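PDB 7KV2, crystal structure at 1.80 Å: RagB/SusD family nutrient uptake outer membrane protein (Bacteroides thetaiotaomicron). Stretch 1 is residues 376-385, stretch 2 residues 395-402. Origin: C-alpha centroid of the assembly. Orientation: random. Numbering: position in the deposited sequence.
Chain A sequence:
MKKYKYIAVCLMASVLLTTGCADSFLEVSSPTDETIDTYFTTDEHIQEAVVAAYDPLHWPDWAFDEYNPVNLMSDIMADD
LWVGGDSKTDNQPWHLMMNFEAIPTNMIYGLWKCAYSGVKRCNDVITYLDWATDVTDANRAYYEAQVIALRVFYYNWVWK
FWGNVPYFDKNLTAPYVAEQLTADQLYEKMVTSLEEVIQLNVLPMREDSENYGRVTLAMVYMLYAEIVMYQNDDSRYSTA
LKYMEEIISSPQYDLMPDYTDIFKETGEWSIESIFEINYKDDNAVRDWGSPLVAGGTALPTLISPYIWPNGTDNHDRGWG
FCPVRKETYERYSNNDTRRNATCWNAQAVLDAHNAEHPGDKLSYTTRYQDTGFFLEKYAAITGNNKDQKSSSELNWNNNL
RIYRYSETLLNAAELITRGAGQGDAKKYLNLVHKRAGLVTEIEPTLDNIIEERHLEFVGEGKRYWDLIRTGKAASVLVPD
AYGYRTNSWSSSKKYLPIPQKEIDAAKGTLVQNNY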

ATOM      1  N   GLU A 376       7.027  12.300   5.281  1.00 15.06           N
ATOM      2  CA  GLU A 376       6.552  12.542   6.659  1.00 14.66           C
ATOM      3  C   GLU A 376       5.546  11.496   7.099  1.00 16.04           C
ATOM      4  O   GLU A 376       5.575  11.129   8.282  1.00 15.47           O
ATOM      5  CB  GLU A 376       5.992  13.964   6.724  1.00 16.20           C
ATOM      6  CG  GLU A 376       5.422  14.341   8.084  1.00 16.78           C
ATOM      7  CD  GLU A 376       6.387  14.341   9.260  1.00 20.39           C
ATOM      8  OE1 GLU A 376       7.579  14.078   9.062  1.00 19.90           O
ATOM      9  OE2 GLU A 376       5.909  14.501  10.393  1.00 25.84           O
ATOM     10  N   LYS A 377       4.681  10.999   6.203  1.00 15.21           N
ATOM     11  CA  LYS A 377       3.599  10.073   6.573  1.00 15.57           C
ATOM     12  C   LYS A 377       4.139   8.878   7.359  1.00 15.72           C
ATOM     13  O   LYS A 377       3.441   8.395   8.267  1.00 15.78           O
ATOM     14  CB  LYS A 377       2.866   9.556   5.349  1.00 15.51           C
ATOM     15  CG  LYS A 377       2.124  10.630   4.583  1.00 16.00           C
ATOM     16  CD  LYS A 377       1.457  10.111   3.341  1.00 14.26           C
ATOM     17  CE  LYS A 377       0.772  11.213   2.547  1.00 14.94           C
ATOM     18  NZ  LYS A 377       0.087  10.735   1.311  1.00 14.52           N
ATOM     19  N   TYR A 378       5.296   8.344   6.965  1.00 13.88           N
ATOM     20  CA  TYR A 378       5.865   7.095   7.522  1.00 13.68           C
ATOM     21  C   TYR A 378       7.269   7.344   8.074  1.00 13.15           C
ATOM     22  O   TYR A 378       8.052   6.394   8.236  1.00 14.79           O
ATOM     23  CB  TYR A 378       5.788   5.966   6.487  1.00 13.83           C
ATOM     24  CG  TYR A 378       4.360   5.549   6.206  1.00 14.42           C
ATOM     25  CD1 TYR A 378       3.544   5.085   7.235  1.00 13.81           C
ATOM     26  CD2 TYR A 378       3.807   5.679   4.940  1.00 14.28           C
ATOM     27  CE1 TYR A 378       2.230   4.736   6.991  1.00 14.54           C
ATOM     28  CE2 TYR A 378       2.509   5.296   4.681  1.00 14.08           C
ATOM     29  CZ  TYR A 378       1.717   4.819   5.706  1.00 14.59           C
ATOM     30  OH  TYR A 378       0.428   4.435   5.462  1.00 15.23           O
ATOM     31  N   ALA A 379       7.600   8.600   8.359  1.00 14.42           N
ATOM     32  CA  ALA A 379       8.885   8.973   8.961  1.00 13.73           C
ATOM     33  C   ALA A 379       8.986   8.368  10.372  1.00 13.94           C
ATOM     34  O   ALA A 379       7.960   8.119  11.035  1.00 15.17           O
ATOM     35  CB  ALA A 379       9.004  10.460   9.022  1.00 16.50           C
ATOM     36  N   ALA A 380      10.220   8.083  10.772  1.00 14.26           N
ATOM     37  CA  ALA A 380      10.579   7.638  12.133  1.00 15.46           C
ATOM     38  C   ALA A 380      10.374   8.817  13.094  1.00 16.52           C
ATOM     39  O   ALA A 380      11.082   9.870  12.995  1.00 17.22           O
ATOM     40  CB  ALA A 380      11.986   7.121  12.164  1.00 15.82           C
ATOM     41  N   ILE A 381       9.388   8.671  13.972  1.00 17.19           N
ATOM     42  CA  ILE A 381       9.040   9.760  14.938  1.00 18.33           C
ATOM     43  C   ILE A 381       9.510   9.310  16.314  1.00 19.92           C
ATOM     44  O   ILE A 381       9.201   8.184  16.711  1.00 19.31           O
ATOM     45  CB  ILE A 381       7.539  10.063  14.928  1.00 19.78           C
ATOM     46  CG1 ILE A 381       7.067  10.442  13.528  1.00 20.31           C
ATOM     47  CG2 ILE A 381       7.189  11.123  15.987  1.00 21.67           C
ATOM     48  CD1 ILE A 381       7.776  11.643  12.949  1.00 20.95           C
ATOM     49  N   THR A 382      10.317  10.134  16.975  1.00 21.79           N
ATOM     50  CA  THR A 382      10.845   9.796  18.324  1.00 21.85           C
ATOM     51  C   THR A 382       9.709   9.281  19.227  1.00 24.24           C
ATOM     52  O   THR A 382       8.692   9.988  19.365  1.00 23.19           O
ATOM     53  CB  THR A 382      11.531  11.015  18.934  1.00 23.38           C
ATOM     54  OG1 THR A 382      12.405  11.577  17.959  1.00 21.37           O
ATOM     55  CG2 THR A 382      12.257  10.689  20.226  1.00 26.64           C
ATOM     56  N   GLY A 383       9.870   8.104  19.820  1.00 24.90           N
ATOM     57  CA  GLY A 383       8.845   7.506  20.687  1.00 27.33           C
ATOM     58  C   GLY A 383       8.034   6.406  20.007  1.00 30.15           C
ATOM     59  O   GLY A 383       7.464   5.587  20.753  1.00 31.48           O
ATOM     60  N   ASN A 384       7.993   6.329  18.663  1.00 27.24           N
ATOM     61  CA  ASN A 384       7.100   5.378  17.918  1.00 24.75           C
ATOM     62  C   ASN A 384       7.684   3.947  17.917  1.00 26.19           C
ATOM     63  O   ASN A 384       7.076   3.021  17.322  1.00 23.49           O
ATOM     64  CB  ASN A 384       6.751   5.927  16.529  1.00 23.28           C
ATOM     65  CG  ASN A 384       5.562   6.864  16.550  1.00 27.89           C
ATOM     66  OD1 ASN A 384       4.849   6.950  17.567  1.00 29.43           O
ATOM     67  ND2 ASN A 384       5.300   7.521  15.427  1.00 21.76           N
ATOM     68  N   ASN A 385       8.854   3.729  18.523  1.00 28.16           N
ATOM     69  CA  ASN A 385       9.386   2.354  18.736  1.00 30.43           C
ATOM     70  C   ASN A 385       9.785   2.164  20.211  1.00 32.81           C
ATOM     71  O   ASN A 385      10.598   1.247  20.472  1.00 34.27           O
ATOM     72  CB  ASN A 385      10.568   2.059  17.800  1.00 29.09           C
ATOM     73  CG  ASN A 385      11.733   3.005  17.999  1.00 28.75           C
ATOM     74  OD1 ASN A 385      11.649   3.965  18.773  1.00 24.36           O
ATOM     75  ND2 ASN A 385      12.784   2.785  17.233  1.00 28.59           N
TER
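Stretch 2 (395-402) NWNNNLRI

Stretch 2 packs against stretch 1 as an irregular loop-on-loop contact, in which two aromatic side chains, one from each stretch, fill the gaps between the backbones while three direct hydrogen bonds and three waters satisfy much of the polar surface. The two backbones run in roughly opposite directions: CA of Asn385 lies 4.7 Å from CA of Trp396, CA of Asn384 lies 5.7 Å from CA of Asn397, and CA of Tyr378 lies 6.9 Å from CA of Asn398, so the chains diverge from the Asn385 end. Stretch 2 is loop until Leu400, where a strand begins.

Trp396 is the centre of the first cluster. Its CA-to-CB bond points sideways, but with chi1 in the m well the indole reaches across to stretch 1 and is covered on both faces. Over one face lies Ala380, whose CB is 3.5 Å from CZ2 of Trp396; a methyl group is small enough to sit close over the ring face in a CH-pi contact, CB of Ala380 being 3.9 Å from the centroid of the six-membered ring of Trp396. Over the opposite face comes Asn385, with CB 3.9 Å from the centroid of the six-membered ring and ND2 3.3 Å from CZ2 of Trp396. At the ring edge, O of Ile381 approaches CZ3 of Trp396 to 3.4 Å. O of Ile381 also accepts a hydrogen bond from N of Asn384 at 3.0 Å, closing a type II turn; Gly383 suits its third position, since a CB at these backbone angles would jam against the preceding carbonyl.

The turn delivers Asn384 to Asn397. N of Asn397 donates to O of Asn384 at 3.0 Å, and a weak side-chain hydrogen bond runs from ND2 of Asn397 to OD1 of Asn384 at 3.4 Å. An amide suits Asn384, whose OD1 accepts from Asn397 while its ND2 donates to a water; Asn397 contributes the donor ND2. Asn398 shows the same versatility through water: its OD1 accepts from water 3 at 2.8 Å, while ND2 of Asn384 donates to the same water at 3.0 Å. Water 1 accepts from ND2 of Asn398 at 2.9 Å and donates to O of Lys377 at 2.7 Å.

At the other end, the CA-to-CB bond of Tyr378 points sideways, but the end of its side chain comes near the start of the strand. N of Arg401 donates to OH of Tyr378 at 2.9 Å. The phenol of Tyr378 suits this place because it joins a polar tip to an apolar body, whose CZ lies 3.8 Å from CD1 of Leu400. The hydroxyl in turn donates to water 2, 2.6 Å from OH of Tyr378, which donates to O of Arg401 at 2.7 Å.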

ATOM      1  N   ASN A 395      10.865  -2.381  14.562  1.00 25.34           N
ATOM      2  CA  ASN A 395       9.660  -2.434  15.437  1.00 25.32           C
ATOM      3  C   ASN A 395       8.979  -1.085  15.564  1.00 22.90           C
ATOM      4  O   ASN A 395       8.587  -0.755  16.688  1.00 23.41           O
ATOM      5  CB  ASN A 395       9.940  -3.034  16.818  1.00 27.44           C
ATOM      6  CG  ASN A 395      10.061  -4.529  16.693  1.00 31.38           C
ATOM      7  OD1 ASN A 395       9.090  -5.207  16.322  1.00 30.36           O
ATOM      8  ND2 ASN A 395      11.280  -5.021  16.893  1.00 34.11           N
ATOM      9  N   TRP A 396       8.812  -0.350  14.463  1.00 20.35           N
ATOM     10  CA  TRP A 396       7.993   0.891  14.490  1.00 17.26           C
ATOM     11  C   TRP A 396       6.500   0.508  14.569  1.00 17.29           C
ATOM     12  O   TRP A 396       6.123  -0.488  14.007  1.00 15.95           O
ATOM     13  CB  TRP A 396       8.289   1.729  13.252  1.00 17.06           C
ATOM     14  CG  TRP A 396       9.690   2.215  13.253  1.00 16.49           C
ATOM     15  CD1 TRP A 396      10.754   1.671  12.580  1.00 16.34           C
ATOM     16  CD2 TRP A 396      10.195   3.317  14.016  1.00 17.29           C
ATOM     17  NE1 TRP A 396      11.872   2.397  12.862  1.00 16.81           N
ATOM     18  CE2 TRP A 396      11.574   3.384  13.765  1.00 15.41           C
ATOM     19  CE3 TRP A 396       9.611   4.273  14.869  1.00 17.64           C
ATOM     20  CZ2 TRP A 396      12.380   4.355  14.346  1.00 18.63           C
ATOM     21  CZ3 TRP A 396      10.416   5.232  15.435  1.00 17.59           C
ATOM     22  CH2 TRP A 396      11.779   5.270  15.183  1.00 18.78           C
ATOM     23  N   ASN A 397       5.701   1.323  15.257  1.00 18.12           N
ATOM     24  CA  ASN A 397       4.268   1.066  15.508  1.00 18.70           C
ATOM     25  C   ASN A 397       3.407   1.597  14.335  1.00 19.27           C
ATOM     26  O   ASN A 397       2.193   1.342  14.360  1.00 21.85           O
ATOM     27  CB  ASN A 397       3.835   1.691  16.849  1.00 20.19           C
ATOM     28  CG  ASN A 397       3.845   3.204  16.877  1.00 23.05           C
ATOM     29  OD1 ASN A 397       3.852   3.871  15.837  1.00 25.12           O
ATOM     30  ND2 ASN A 397       3.860   3.790  18.079  1.00 26.06           N
ATOM     31  N   ASN A 398       3.973   2.214  13.296  1.00 16.97           N
ATOM     32  CA  ASN A 398       3.139   2.836  12.223  1.00 16.19           C
ATOM     33  C   ASN A 398       2.329   1.794  11.454  1.00 15.18           C
ATOM     34  O   ASN A 398       2.900   1.037  10.604  1.00 15.44           O
ATOM     35  CB  ASN A 398       3.980   3.621  11.212  1.00 16.04           C
ATOM     36  CG  ASN A 398       4.879   4.646  11.847  1.00 16.75           C
ATOM     37  OD1 ASN A 398       5.792   4.283  12.609  1.00 15.32           O
ATOM     38  ND2 ASN A 398       4.602   5.911  11.544  1.00 16.05           N
ATOM     39  N   ASN A 399       1.016   1.753  11.620  1.00 14.19           N
ATOM     40  CA  ASN A 399       0.201   0.922  10.708  1.00 13.96           C
ATOM     41  C   ASN A 399       0.354   1.382   9.244  1.00 13.86           C
ATOM     42  O   ASN A 399       0.556   2.574   8.963  1.00 12.78           O
ATOM     43  CB  ASN A 399      -1.284   0.998  11.072  1.00 14.29           C
ATOM     44  CG  ASN A 399      -1.658   0.294  12.354  1.00 15.85           C
ATOM     45  OD1 ASN A 399      -0.800  -0.236  13.082  1.00 16.37           O
ATOM     46  ND2 ASN A 399      -2.960   0.309  12.628  1.00 13.52           N
ATOM     47  N   LEU A 400       0.247   0.459   8.292  1.00 14.07           N
ATOM     48  CA  LEU A 400       0.257   0.806   6.843  1.00 13.76           C
ATOM     49  C   LEU A 400      -1.186   1.072   6.440  1.00 13.78           C
ATOM     50  O   LEU A 400      -2.006   0.136   6.485  1.00 14.51           O
ATOM     51  CB  LEU A 400       0.934  -0.299   6.014  1.00 13.62           C
ATOM     52  CG  LEU A 400       1.020   0.062   4.544  1.00 16.25           C
ATOM     53  CD1 LEU A 400       1.939   1.258   4.317  1.00 16.90           C
ATOM     54  CD2 LEU A 400       1.473  -1.152   3.727  1.00 16.92           C
ATOM     55  N   ARG A 401      -1.509   2.334   6.110  1.00 14.20           N
ATOM     56  CA  ARG A 401      -2.889   2.664   5.672  1.00 15.16           C
ATOM     57  C   ARG A 401      -3.108   2.096   4.258  1.00 15.01           C
ATOM     58  O   ARG A 401      -2.373   2.440   3.350  1.00 17.07           O
ATOM     59  CB  ARG A 401      -3.110   4.168   5.731  1.00 16.19           C
ATOM     60  CG  ARG A 401      -3.396   4.694   7.136  1.00 15.57           C
ATOM     61  CD  ARG A 401      -2.201   4.586   8.083  1.00 14.92           C
ATOM     62  NE  ARG A 401      -2.431   5.445   9.257  1.00 15.55           N
ATOM     63  CZ  ARG A 401      -1.626   5.511  10.315  1.00 15.05           C
ATOM     64  NH1 ARG A 401      -0.547   4.751  10.396  1.00 14.17           N
ATOM     65  NH2 ARG A 401      -1.936   6.321  11.306  1.00 15.16           N
ATOM     66  N   ILE A 402      -4.114   1.274   4.047  1.00 14.34           N
ATOM     67  CA  ILE A 402      -4.404   0.659   2.724  1.00 16.08           C
ATOM     68  C   ILE A 402      -5.538   1.429   2.030  1.00 17.41           C
ATOM     69  O   ILE A 402      -5.289   1.969   0.939  1.00 17.38           O
ATOM     70  CB  ILE A 402      -4.726  -0.848   2.898  1.00 15.13           C
ATOM     71  CG1 ILE A 402      -3.601  -1.602   3.615  1.00 16.36           C
ATOM     72  CG2 ILE A 402      -5.058  -1.464   1.554  1.00 16.60           C
ATOM     73  CD1 ILE A 402      -2.243  -1.484   2.921  1.00 17.80           C
TER
HETATM   74  O   HOH W   1       2.285   6.581   9.980  1.00 14.33           O
HETATM   75  O   HOH W   2      -0.817   4.585   3.155  1.00 19.25           O
HETATM   76  O   HOH W   3       7.143   6.612  13.270  1.00 16.85           O